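Local coordinates for protein Tas1 (PDB 6OX6) that is a type VI secreted toxin that pyrophosphorylates adenosine nucleotides to (p)ppApp, draining ADP and ATP from competitor cells, at residues Val252-Asp264 and Asp300-Ile312. Sequence-based numbering, arbitrary orientation.
Sequences VYGKAPAAKAEID and DPTKIKDLARNTI
The methyl of Ala308 presses into helix 256-264 between Ala256, Ala259 and Lys260: its CB lies 3.6 Å from the backbone N of Lys260 and 4.1 Å from CB of Ala259. With such small side chains between them, helix and strand 308-312 approach to 7.5 Å between axes, nearly parallel, 24° apart. Ile263 closes one flank. Its CG1 sits between N and carbonyl carbon (chi1 58°), which carries CD1 over the strand backbone, 3.5 Å from C of Ala308. At the other flank Leu307 turns CB to Ala256 and CD1 to Val252 CG1, 3.8 Å away, the side chains crossing at about a right angle. Val252, on the preceding short helix, sets CG2 against CB and CG of Pro301 and the methyl of Thr302; Pro301 rests on Ile293 of helix 286-296.

The polar edge belongs to Asn310. Its ND2 meets OD1 of Asp264 nearly along the C-O axis, at 2.6 Å, and OD1 lies close to the Asn310 amide plane; the carboxylate is turned 32° from that plane. A second, weak hydrogen bond runs from ND2 to Ile263 O at 3.4 Å. Helix 256-273 thus packs on the mixed sheet through strand 308-313, the parallel neighbour of strand 359-365, whose Ile362 touches Ile263 and Asn310. One amide nitrogen serves a buried carboxylate and a helix carbonyl, which probably restrains the rotation of the Asn310 amide where the apolar packing ends.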
loop_
_atom_site.group_PDB
_atom_site.type_symbol
_atom_site.label_atom_id
_atom_site.label_comp_id
_atom_site.label_asym_id
_atom_site.label_seq_id
_atom_site.Cartn_x
_atom_site.Cartn_y
_atom_site.Cartn_z
ATOM N N VAL A 252 12.747 -3.731 -17.454
ATOM C CA VAL A 252 12.517 -3.172 -16.125
ATOM C C VAL A 252 13.039 -4.117 -15.051
ATOM O O VAL A 252 13.743 -3.696 -14.123
ATOM C CB VAL A 252 11.028 -2.853 -15.915
ATOM C CG1 VAL A 252 10.774 -2.569 -14.440
ATOM C CG2 VAL A 252 10.613 -1.651 -16.754
ATOM N N TYR A 253 12.726 -5.412 -15.172
ATOM C CA TYR A 253 13.076 -6.374 -14.125
ATOM C C TYR A 253 14.573 -6.390 -13.820
ATOM O O TYR A 253 14.960 -6.593 -12.661
ATOM C CB TYR A 253 12.605 -7.771 -14.525
ATOM C CG TYR A 253 12.452 -8.748 -13.366
ATOM C CD1 TYR A 253 13.482 -9.620 -13.037
ATOM C CD2 TYR A 253 11.269 -8.805 -12.610
ATOM C CE1 TYR A 253 13.359 -10.519 -11.991
ATOM C CE2 TYR A 253 11.133 -9.700 -11.560
ATOM C CZ TYR A 253 12.187 -10.564 -11.255
ATOM O OH TYR A 253 12.079 -11.471 -10.217
ATOM N N GLY A 254 15.427 -6.141 -14.827
ATOM C CA GLY A 254 16.863 -6.244 -14.626
ATOM C C GLY A 254 17.468 -5.117 -13.814
ATOM O O GLY A 254 18.597 -5.255 -13.317
ATOM N N LYS A 255 16.747 -4.001 -13.663
ATOM C CA LYS A 255 17.247 -2.958 -12.782
ATOM C C LYS A 255 16.906 -3.214 -11.321
ATOM O O LYS A 255 17.362 -2.461 -10.450
ATOM C CB LYS A 255 16.719 -1.579 -13.212
ATOM C CG LYS A 255 17.056 -1.184 -14.664
ATOM C CD LYS A 255 15.812 -1.097 -15.543
ATOM C CE LYS A 255 16.061 -0.288 -16.818
ATOM N NZ LYS A 255 17.427 -0.525 -17.332
ATOM N N ALA A 256 16.141 -4.257 -11.026
ATOM C CA ALA A 256 15.614 -4.444 -9.674
ATOM C C ALA A 256 16.719 -4.759 -8.664
ATOM O O ALA A 256 16.709 -4.190 -7.562
ATOM C CB ALA A 256 14.525 -5.521 -9.682
ATOM N N PRO A 257 17.705 -5.626 -8.989
ATOM C CA PRO A 257 18.848 -5.785 -8.069
ATOM C C PRO A 257 19.569 -4.484 -7.738
ATOM O O PRO A 257 19.905 -4.250 -6.570
ATOM C CB PRO A 257 19.758 -6.768 -8.821
ATOM C CG PRO A 257 18.829 -7.590 -9.625
ATOM C CD PRO A 257 17.738 -6.640 -10.064
ATOM N N ALA A 258 19.814 -3.620 -8.726
ATOM C CA ALA A 258 20.469 -2.352 -8.423
ATOM C C ALA A 258 19.553 -1.428 -7.624
ATOM O O ALA A 258 20.022 -0.671 -6.764
ATOM C CB ALA A 258 20.911 -1.659 -9.710
ATOM N N ALA A 259 18.247 -1.446 -7.910
ATOM C CA ALA A 259 17.344 -0.633 -7.097
ATOM C C ALA A 259 17.307 -1.153 -5.666
ATOM O O ALA A 259 17.327 -0.365 -4.708
ATOM C CB ALA A 259 15.953 -0.607 -7.716
ATOM N N LYS A 260 17.347 -2.480 -5.505
ATOM C CA LYS A 260 17.358 -3.063 -4.168
ATOM C C LYS A 260 18.562 -2.576 -3.376
ATOM O O LYS A 260 18.421 -2.044 -2.268
ATOM C CB LYS A 260 17.348 -4.587 -4.259
ATOM C CG LYS A 260 17.274 -5.275 -2.905
ATOM C CD LYS A 260 17.852 -6.669 -2.967
ATOM C CE LYS A 260 17.521 -7.465 -1.720
ATOM N NZ LYS A 260 17.852 -6.766 -0.440
ATOM N N ALA A 261 19.763 -2.715 -3.954
ATOM C CA ALA A 261 20.967 -2.250 -3.279
ATOM C C ALA A 261 20.829 -0.792 -2.883
ATOM O O ALA A 261 21.181 -0.403 -1.764
ATOM C CB ALA A 261 22.193 -2.445 -4.182
ATOM N N GLU A 262 20.287 0.028 -3.782
ATOM C CA GLU A 262 20.143 1.445 -3.488
ATOM C C GLU A 262 19.171 1.688 -2.333
ATOM O O GLU A 262 19.500 2.398 -1.376
ATOM C CB GLU A 262 19.700 2.177 -4.749
ATOM C CG GLU A 262 19.792 3.673 -4.652
ATOM C CD GLU A 262 19.672 4.336 -6.011
ATOM O OE1 GLU A 262 19.885 3.647 -7.042
ATOM O OE2 GLU A 262 19.343 5.538 -6.042
ATOM N N ILE A 263 17.960 1.116 -2.397
ATOM C CA ILE A 263 17.028 1.402 -1.308
ATOM C C ILE A 263 17.481 0.724 -0.015
ATOM O O ILE A 263 17.249 1.254 1.084
ATOM C CB ILE A 263 15.571 1.028 -1.667
ATOM C CG1 ILE A 263 15.417 -0.458 -2.036
ATOM C CG2 ILE A 263 15.011 1.968 -2.773
ATOM C CD1 ILE A 263 13.928 -0.875 -2.138
ATOM N N ASP A 264 18.143 -0.440 -0.113
ATOM C CA ASP A 264 18.661 -1.090 1.093
ATOM C C ASP A 264 19.774 -0.277 1.746
ATOM O O ASP A 264 19.877 -0.249 2.979
ATOM C CB ASP A 264 19.163 -2.498 0.783
ATOM C CG ASP A 264 18.036 -3.520 0.663
ATOM O OD1 ASP A 264 16.844 -3.160 0.858
ATOM O OD2 ASP A 264 18.357 -4.705 0.383
ATOM N N ASP A 300 1.619 -2.271 -18.025
ATOM C CA ASP A 300 2.761 -1.373 -18.104
ATOM C C ASP A 300 3.730 -1.718 -16.993
ATOM O O ASP A 300 3.427 -1.455 -15.821
ATOM C CB ASP A 300 2.332 0.092 -18.006
ATOM C CG ASP A 300 3.527 1.059 -18.042
ATOM O OD1 ASP A 300 3.348 2.285 -17.869
ATOM O OD2 ASP A 300 4.666 0.591 -18.234
ATOM N N PRO A 301 4.918 -2.246 -17.305
ATOM C CA PRO A 301 5.879 -2.596 -16.252
ATOM C C PRO A 301 6.580 -1.393 -15.660
ATOM O O PRO A 301 7.212 -1.514 -14.603
ATOM C CB PRO A 301 6.888 -3.476 -17.000
ATOM C CG PRO A 301 6.975 -2.797 -18.334
ATOM C CD PRO A 301 5.546 -2.317 -18.643
ATOM N N THR A 302 6.514 -0.229 -16.296
ATOM C CA THR A 302 7.189 0.894 -15.665
ATOM C C THR A 302 6.388 1.473 -14.509
ATOM O O THR A 302 6.898 2.358 -13.805
ATOM C CB THR A 302 7.502 1.982 -16.689
ATOM O OG1 THR A 302 6.280 2.611 -17.112
ATOM C CG2 THR A 302 8.221 1.385 -17.896
ATOM N N LYS A 303 5.158 0.986 -14.288
ATOM C CA LYS A 303 4.296 1.492 -13.224
ATOM C C LYS A 303 4.443 0.736 -11.914
ATOM O O LYS A 303 3.936 1.212 -10.888
ATOM C CB LYS A 303 2.827 1.438 -13.660
ATOM C CG LYS A 303 2.458 2.476 -14.698
ATOM C CD LYS A 303 0.963 2.608 -14.883
ATOM C CE LYS A 303 0.650 3.762 -15.865
ATOM N NZ LYS A 303 0.933 3.357 -17.292
ATOM N N ILE A 304 5.094 -0.440 -11.907
ATOM C CA ILE A 304 5.180 -1.214 -10.672
ATOM C C ILE A 304 6.280 -0.637 -9.792
ATOM O O ILE A 304 7.373 -0.297 -10.266
ATOM C CB ILE A 304 5.416 -2.708 -10.966
ATOM C CG1 ILE A 304 5.433 -3.501 -9.660
ATOM C CG2 ILE A 304 6.719 -2.922 -11.729
ATOM C CD1 ILE A 304 5.352 -5.028 -9.875
ATOM N N LYS A 305 6.004 -0.536 -8.491
ATOM C CA LYS A 305 6.862 0.220 -7.594
ATOM C C LYS A 305 7.497 -0.614 -6.484
ATOM O O LYS A 305 8.309 -0.076 -5.716
ATOM C CB LYS A 305 6.066 1.384 -6.988
ATOM C CG LYS A 305 5.344 2.212 -8.066
ATOM C CD LYS A 305 4.593 3.416 -7.489
ATOM C CE LYS A 305 3.900 4.235 -8.594
ATOM N NZ LYS A 305 2.866 3.432 -9.349
ATOM N N ASP A 306 7.182 -1.905 -6.383
ATOM C CA ASP A 306 7.677 -2.713 -5.276
ATOM C C ASP A 306 8.458 -3.924 -5.762
ATOM O O ASP A 306 8.544 -4.933 -5.062
ATOM C CB ASP A 306 6.535 -3.147 -4.357
ATOM C CG ASP A 306 5.588 -4.159 -5.016
ATOM O OD1 ASP A 306 5.496 -4.184 -6.274
ATOM O OD2 ASP A 306 4.912 -4.914 -4.264
ATOM N N LEU A 307 9.046 -3.841 -6.956
ATOM C CA LEU A 307 9.989 -4.879 -7.359
ATOM C C LEU A 307 11.101 -5.021 -6.323
ATOM O O LEU A 307 11.427 -6.132 -5.883
ATOM C CB LEU A 307 10.547 -4.566 -8.752
ATOM C CG LEU A 307 9.527 -4.816 -9.867
ATOM C CD1 LEU A 307 10.105 -4.405 -11.207
ATOM C CD2 LEU A 307 9.099 -6.294 -9.887
ATOM N N ALA A 308 11.667 -3.901 -5.901
ATOM C CA ALA A 308 12.575 -3.830 -4.770
ATOM C C ALA A 308 11.832 -3.197 -3.607
ATOM O O ALA A 308 11.115 -2.198 -3.783
ATOM C CB ALA A 308 13.817 -2.997 -5.117
ATOM N N ARG A 309 12.002 -3.765 -2.416
ATOM C CA ARG A 309 11.270 -3.215 -1.287
ATOM C C ARG A 309 11.958 -3.597 0.009
ATOM O O ARG A 309 12.655 -4.609 0.079
ATOM C CB ARG A 309 9.820 -3.701 -1.294
ATOM C CG ARG A 309 9.667 -5.190 -1.143
ATOM C CD ARG A 309 8.221 -5.515 -0.812
ATOM N NE ARG A 309 8.073 -6.917 -0.451
ATOM C CZ ARG A 309 8.339 -7.405 0.759
ATOM N NH1 ARG A 309 8.740 -6.593 1.739
ATOM N NH2 ARG A 309 8.198 -8.703 0.988
ATOM N N ASN A 310 11.749 -2.786 1.044
ATOM C CA ASN A 310 12.138 -3.201 2.382
ATOM C C ASN A 310 11.264 -2.480 3.399
ATOM O O ASN A 310 10.372 -1.701 3.053
ATOM C CB ASN A 310 13.632 -2.973 2.648
ATOM C CG ASN A 310 14.059 -1.554 2.406
ATOM O OD1 ASN A 310 13.477 -0.615 2.958
ATOM N ND2 ASN A 310 15.141 -1.385 1.640
ATOM N N THR A 311 11.495 -2.786 4.660
ATOM C CA THR A 311 10.744 -2.220 5.766
ATOM C C THR A 311 11.731 -1.687 6.793
ATOM O O THR A 311 12.698 -2.373 7.147
ATOM C CB THR A 311 9.815 -3.277 6.435
ATOM O OG1 THR A 311 8.964 -3.885 5.452
ATOM C CG2 THR A 311 8.941 -2.638 7.497
ATOM N N ILE A 312 11.474 -0.481 7.287
ATOM C CA ILE A 312 12.236 0.074 8.392
ATOM C C ILE A 312 11.386 -0.014 9.653
ATOM O O ILE A 312 10.255 0.486 9.699
ATOM C CB ILE A 312 12.669 1.514 8.106
ATOM C CG1 ILE A 312 13.543 1.560 6.848
ATOM C CG2 ILE A 312 13.378 2.083 9.304
ATOM C CD1 ILE A 312 13.915 2.973 6.398
#